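Side-chain contacts in uracil-DNA glycosylase (Epstein-Barr virus, PDB 6LYJ), which belongs to the uracil-DNA glycosylase superfamily, enzymes with an alpha/beta fold in which helices flank a central parallel sheet of four strands: residues A[42-47]-A[167-172]; A[123-128]-A[235-240]. All blocks are in the same frame, centred on the assembly; numbering follows the deposited sequence.

Contact 1: A[42-47]-A[167-172]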
# COMPACT_ATOMS: atom_id res chain seq x y z
N PRO A 42 22.82 -2.17 21.64
CA PRO A 42 23.41 -3.43 21.14
C PRO A 42 22.40 -4.54 20.93
O PRO A 42 22.46 -5.24 19.91
CB PRO A 42 24.42 -3.78 22.24
CG PRO A 42 24.84 -2.45 22.78
CD PRO A 42 23.59 -1.60 22.76
N ILE A 43 21.44 -4.71 21.85
CA ILE A 43 20.44 -5.76 21.68
C ILE A 43 19.52 -5.45 20.50
O ILE A 43 19.15 -6.36 19.74
CB ILE A 43 19.65 -5.98 22.99
CG1 ILE A 43 18.89 -7.31 22.93
CG2 ILE A 43 18.70 -4.83 23.29
CD1 ILE A 43 19.79 -8.54 22.95
N PHE A 44 19.15 -4.18 20.30
CA PHE A 44 18.33 -3.86 19.14
C PHE A 44 19.12 -4.04 17.85
O PHE A 44 18.56 -4.46 16.82
CB PHE A 44 17.78 -2.43 19.23
CG PHE A 44 16.50 -2.33 20.01
CD1 PHE A 44 16.14 -3.33 20.90
CD2 PHE A 44 15.64 -1.26 19.81
CE1 PHE A 44 14.95 -3.24 21.61
CE2 PHE A 44 14.45 -1.17 20.51
CZ PHE A 44 14.11 -2.17 21.41
N GLN A 45 20.42 -3.75 17.87
CA GLN A 45 21.27 -4.04 16.72
C GLN A 45 21.25 -5.53 16.40
O GLN A 45 21.13 -5.92 15.23
CB GLN A 45 22.70 -3.58 16.98
CG GLN A 45 22.90 -2.08 17.07
CD GLN A 45 24.31 -1.71 17.47
OE1 GLN A 45 25.28 -2.14 16.84
NE2 GLN A 45 24.44 -0.91 18.53
N ARG A 46 21.34 -6.37 17.43
CA ARG A 46 21.34 -7.81 17.20
C ARG A 46 19.99 -8.30 16.69
O ARG A 46 19.93 -9.19 15.84
CB ARG A 46 21.73 -8.54 18.49
CG ARG A 46 23.22 -8.45 18.80
CD ARG A 46 23.55 -8.98 20.18
NE ARG A 46 23.20 -10.39 20.34
CZ ARG A 46 23.37 -11.07 21.47
NH1 ARG A 46 23.89 -10.47 22.53
NH2 ARG A 46 23.04 -12.35 21.55
N LYS A 47 18.90 -7.72 17.20
CA LYS A 47 17.56 -8.10 16.72
C LYS A 47 17.36 -7.73 15.25
O LYS A 47 16.83 -8.52 14.46
CB LYS A 47 16.50 -7.45 17.61
CG LYS A 47 16.47 -8.00 19.03
CD LYS A 47 15.77 -7.06 20.01
CE LYS A 47 14.28 -7.00 19.75
NZ LYS A 47 13.64 -8.33 19.96
N TRP A 167 10.06 -7.50 10.76
CA TRP A 167 10.14 -6.15 10.20
C TRP A 167 9.25 -5.18 10.97
O TRP A 167 9.59 -4.00 11.11
CB TRP A 167 9.75 -6.16 8.72
CG TRP A 167 10.81 -6.69 7.78
CD1 TRP A 167 10.65 -7.66 6.83
CD2 TRP A 167 12.18 -6.27 7.70
NE1 TRP A 167 11.83 -7.87 6.16
CE2 TRP A 167 12.79 -7.03 6.68
CE3 TRP A 167 12.95 -5.33 8.39
CZ2 TRP A 167 14.13 -6.88 6.33
CZ3 TRP A 167 14.29 -5.18 8.05
CH2 TRP A 167 14.86 -5.95 7.03
N ALA A 168 8.08 -5.64 11.44
CA ALA A 168 7.13 -4.74 12.09
C ALA A 168 7.71 -4.13 13.36
O ALA A 168 7.50 -2.95 13.63
CB ALA A 168 5.83 -5.48 12.39
N TRP A 169 8.45 -4.92 14.14
CA TRP A 169 9.16 -4.37 15.29
C TRP A 169 10.10 -3.25 14.88
O TRP A 169 10.12 -2.17 15.49
CB TRP A 169 9.93 -5.48 16.02
CG TRP A 169 11.06 -4.97 16.84
CD1 TRP A 169 11.00 -4.47 18.11
CD2 TRP A 169 12.43 -4.87 16.44
NE1 TRP A 169 12.25 -4.08 18.53
CE2 TRP A 169 13.14 -4.31 17.52
CE3 TRP A 169 13.13 -5.21 15.27
CZ2 TRP A 169 14.52 -4.08 17.47
CZ3 TRP A 169 14.49 -4.97 15.22
CH2 TRP A 169 15.17 -4.42 16.31
N PHE A 170 10.86 -3.46 13.80
CA PHE A 170 11.85 -2.47 13.38
C PHE A 170 11.18 -1.20 12.89
O PHE A 170 11.57 -0.09 13.29
CB PHE A 170 12.76 -3.06 12.30
CG PHE A 170 13.70 -2.04 11.69
CD1 PHE A 170 14.67 -1.43 12.46
CD2 PHE A 170 13.60 -1.70 10.35
CE1 PHE A 170 15.53 -0.48 11.91
CE2 PHE A 170 14.46 -0.76 9.79
CZ PHE A 170 15.43 -0.15 10.57
N THR A 171 10.18 -1.32 12.01
CA THR A 171 9.55 -0.12 11.47
C THR A 171 8.71 0.60 12.52
O THR A 171 8.63 1.84 12.49
CB THR A 171 8.72 -0.46 10.22
OG1 THR A 171 7.78 -1.50 10.51
CG2 THR A 171 9.64 -0.89 9.08
N ASP A 172 8.08 -0.13 13.45
CA ASP A 172 7.47 0.52 14.61
C ASP A 172 8.48 1.37 15.35
O ASP A 172 8.19 2.52 15.72
CB ASP A 172 6.88 -0.54 15.55
CG ASP A 172 5.50 -1.02 15.13
OD1 ASP A 172 4.97 -0.55 14.10
OD2 ASP A 172 4.96 -1.90 15.83
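The indole of W169 is met on one face by K47 and at its edge by F44. K47 lays its CE 3.5 Å above the indole plane, displaced toward the rim, while CG of F44 lies in that plane beyond the edge. From the standpoint of F44 the roles reverse: W169 CZ2 stands 3.6 Å above one face of the phenyl ring, nearer its rim than its middle. The result is a T-shaped pair, the planes at 84° and the centroids of the phenyl and of the five-membered indole ring 5.2 Å apart. Along the indole edge, W169 CZ2 addresses F44 CG at 3.7 Å, and NE1 comes near CZ at the far end of the same phenyl. A little further round, W169 CH2 reaches the backbone oxygen F44 O, at 3.4 Å and close to the indole plane.

K47 illustrates how a long chain can offer an aromatic face both a methylene, CE, and its charge, NZ. Its CB touches W169 CH2 at 3.6 Å; bends at chi3 and chi4 then bring NZ back over the indole, 4.8 Å from the centroid of the five-membered ring and 15° off its normal, a cation-pi geometry. W169 can span the gap because its CG is anti to the backbone N (chi1 157°), which sends the indole out toward the other helix.

All this lies at the surface, near the start of helix 42-59 and of helix 167-181. The partnership deepens beside it, where W167 packs on L48, V51 and V55 of helix 42-59, and F170 also rests on L48. W167 NE1 is hydrogen-bonded to T153 OG1 and T171 OG1 to T150 O, tying helix 167-181 to the chain that follows strand 145-149.

Contact 2: A[123-128]-A[235-240]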
# COMPACT_ATOMS: atom_id res chain seq x y z
N HIS A 123 -4.00 15.91 -7.81
CA HIS A 123 -4.51 16.73 -8.91
C HIS A 123 -5.75 17.51 -8.49
O HIS A 123 -5.92 18.67 -8.89
CB HIS A 123 -4.81 15.84 -10.11
CG HIS A 123 -5.24 16.59 -11.33
ND1 HIS A 123 -6.16 16.09 -12.23
CD2 HIS A 123 -4.88 17.81 -11.81
CE1 HIS A 123 -6.35 16.96 -13.20
NE2 HIS A 123 -5.58 18.01 -12.97
N ARG A 124 -6.62 16.89 -7.69
CA ARG A 124 -7.77 17.61 -7.15
C ARG A 124 -7.33 18.76 -6.25
O ARG A 124 -7.86 19.88 -6.35
CB ARG A 124 -8.69 16.66 -6.38
CG ARG A 124 -9.93 17.32 -5.79
CD ARG A 124 -10.47 16.55 -4.59
NE ARG A 124 -9.59 16.63 -3.43
CZ ARG A 124 -9.51 17.69 -2.62
NH1 ARG A 124 -10.26 18.76 -2.85
NH2 ARG A 124 -8.68 17.68 -1.59
N SER A 125 -6.37 18.51 -5.36
CA SER A 125 -6.03 19.46 -4.31
C SER A 125 -5.00 20.50 -4.73
O SER A 125 -4.96 21.58 -4.12
CB SER A 125 -5.53 18.71 -3.07
OG SER A 125 -4.37 17.96 -3.37
N LEU A 126 -4.18 20.23 -5.74
CA LEU A 126 -3.06 21.09 -6.09
C LEU A 126 -3.16 21.47 -7.57
O LEU A 126 -2.91 20.61 -8.44
CB LEU A 126 -1.72 20.43 -5.80
CG LEU A 126 -1.43 20.04 -4.35
CD1 LEU A 126 -0.15 19.21 -4.27
CD2 LEU A 126 -1.31 21.28 -3.48
N PRO A 127 -3.54 22.70 -7.89
CA PRO A 127 -3.76 23.07 -9.30
C PRO A 127 -2.53 22.89 -10.17
O PRO A 127 -2.67 22.61 -11.37
CB PRO A 127 -4.18 24.54 -9.21
CG PRO A 127 -4.75 24.69 -7.83
CD PRO A 127 -3.90 23.80 -6.97
N GLU A 128 -1.33 23.05 -9.62
CA GLU A 128 -0.11 22.89 -10.40
C GLU A 128 0.32 21.44 -10.58
O GLU A 128 1.25 21.18 -11.35
CB GLU A 128 1.04 23.66 -9.74
CG GLU A 128 0.82 25.15 -9.60
CD GLU A 128 1.86 25.82 -8.72
OE1 GLU A 128 1.93 25.47 -7.52
OE2 GLU A 128 2.61 26.68 -9.22
N HIS A 235 -4.74 15.89 2.20
CA HIS A 235 -3.60 15.66 3.08
C HIS A 235 -2.34 16.37 2.60
O HIS A 235 -1.52 16.80 3.43
CB HIS A 235 -3.33 14.15 3.19
CG HIS A 235 -4.22 13.44 4.16
ND1 HIS A 235 -4.04 12.12 4.50
CD2 HIS A 235 -5.30 13.86 4.86
CE1 HIS A 235 -4.97 11.76 5.37
NE2 HIS A 235 -5.75 12.79 5.60
N PHE A 236 -2.14 16.50 1.29
CA PHE A 236 -0.91 17.12 0.81
C PHE A 236 -0.93 18.63 0.99
O PHE A 236 0.10 19.24 1.34
CB PHE A 236 -0.70 16.74 -0.66
CG PHE A 236 -0.58 15.26 -0.88
CD1 PHE A 236 0.62 14.60 -0.68
CD2 PHE A 236 -1.69 14.51 -1.24
CE1 PHE A 236 0.73 13.24 -0.87
CE2 PHE A 236 -1.60 13.14 -1.43
CZ PHE A 236 -0.39 12.51 -1.24
N VAL A 237 -2.11 19.24 0.86
CA VAL A 237 -2.26 20.65 1.18
C VAL A 237 -2.07 20.89 2.67
O VAL A 237 -1.35 21.80 3.08
CB VAL A 237 -3.63 21.16 0.69
CG1 VAL A 237 -3.87 22.60 1.16
CG2 VAL A 237 -3.73 21.06 -0.83
N LEU A 238 -2.76 20.10 3.50
CA LEU A 238 -2.63 20.27 4.95
C LEU A 238 -1.18 20.07 5.38
O LEU A 238 -0.69 20.78 6.27
CB LEU A 238 -3.55 19.29 5.68
CG LEU A 238 -5.05 19.52 5.46
CD1 LEU A 238 -5.86 18.36 6.05
CD2 LEU A 238 -5.49 20.85 6.05
N ALA A 239 -0.49 19.12 4.76
CA ALA A 239 0.91 18.87 5.09
C ALA A 239 1.76 20.10 4.79
O ALA A 239 2.56 20.53 5.63
CB ALA A 239 1.42 17.66 4.31
N ASN A 240 1.61 20.67 3.59
CA ASN A 240 2.41 21.86 3.28
C ASN A 240 2.02 23.05 4.15
O ASN A 240 2.89 23.86 4.51
CB ASN A 240 2.30 22.22 1.80
CG ASN A 240 3.35 21.51 0.95
OD1 ASN A 240 4.36 21.03 1.47
ND2 ASN A 240 3.12 21.47 -0.36
O HOH W 1 -4.16 16.80 -0.81
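L126 reaches across to V237 and F236 by dividing its two methyl groups between them. Its CB sets out toward the facing helix, and CG, anti to the carbonyl carbon (chi1 -61°), continues the approach. At that fork CD2 meets CG2 of V237 at 3.6 Å, whereas CD1 makes a looser contact, 4.4 Å, with CB of F236. L126 and V237 run past one another in opposite directions, and they touch where CD2 and CG2 meet.

The same V237 CG2 also lies 3.7 Å from S125 CB and 3.6 Å from S125 O, so one valine branch serves two successive residues. The setting is the C-terminal end of helix 113-125, where L126 is the first residue to abandon helical torsions, against the first turn of helix 235-245. In this alpha/beta fold the latter helix lies on the parallel sheet: the F236 ring turns away from L126 toward M188 and W190 of strand 186-190, and also packs on I118 and L122.

One water molecule completes the junction. Its oxygen lies 2.8 Å from S125 OG, to which it donates, and 2.9 Å from F236 N, from which it accepts, giving a partner to an amide in the opening turn of the helix. The serine hydroxyl is further held by E121 O in its own helix, and R124 NH2 forms a salt bridge with E121 and a hydrogen bond with N234, just ahead of H235.

Contacts 1 and 2 lie on opposite sides of the chain's centre, 35 Å apart between centres and about 18 Å between nearest atoms. Their segments alternate along the sequence, 42-47, 123-128, 167-172 and 235-240, so each contact joins regions more than a hundred residues apart, and neither closes before the other begins. They share no helix. The connection runs through the parallel sheet: helix 167-181 of contact 1 leads into strand 186-190, against which helix 235-245 of contact 2 packs. Contacts at two distant places are thus related through one sheet, a compact example of how an alpha/beta domain interleaves its chain.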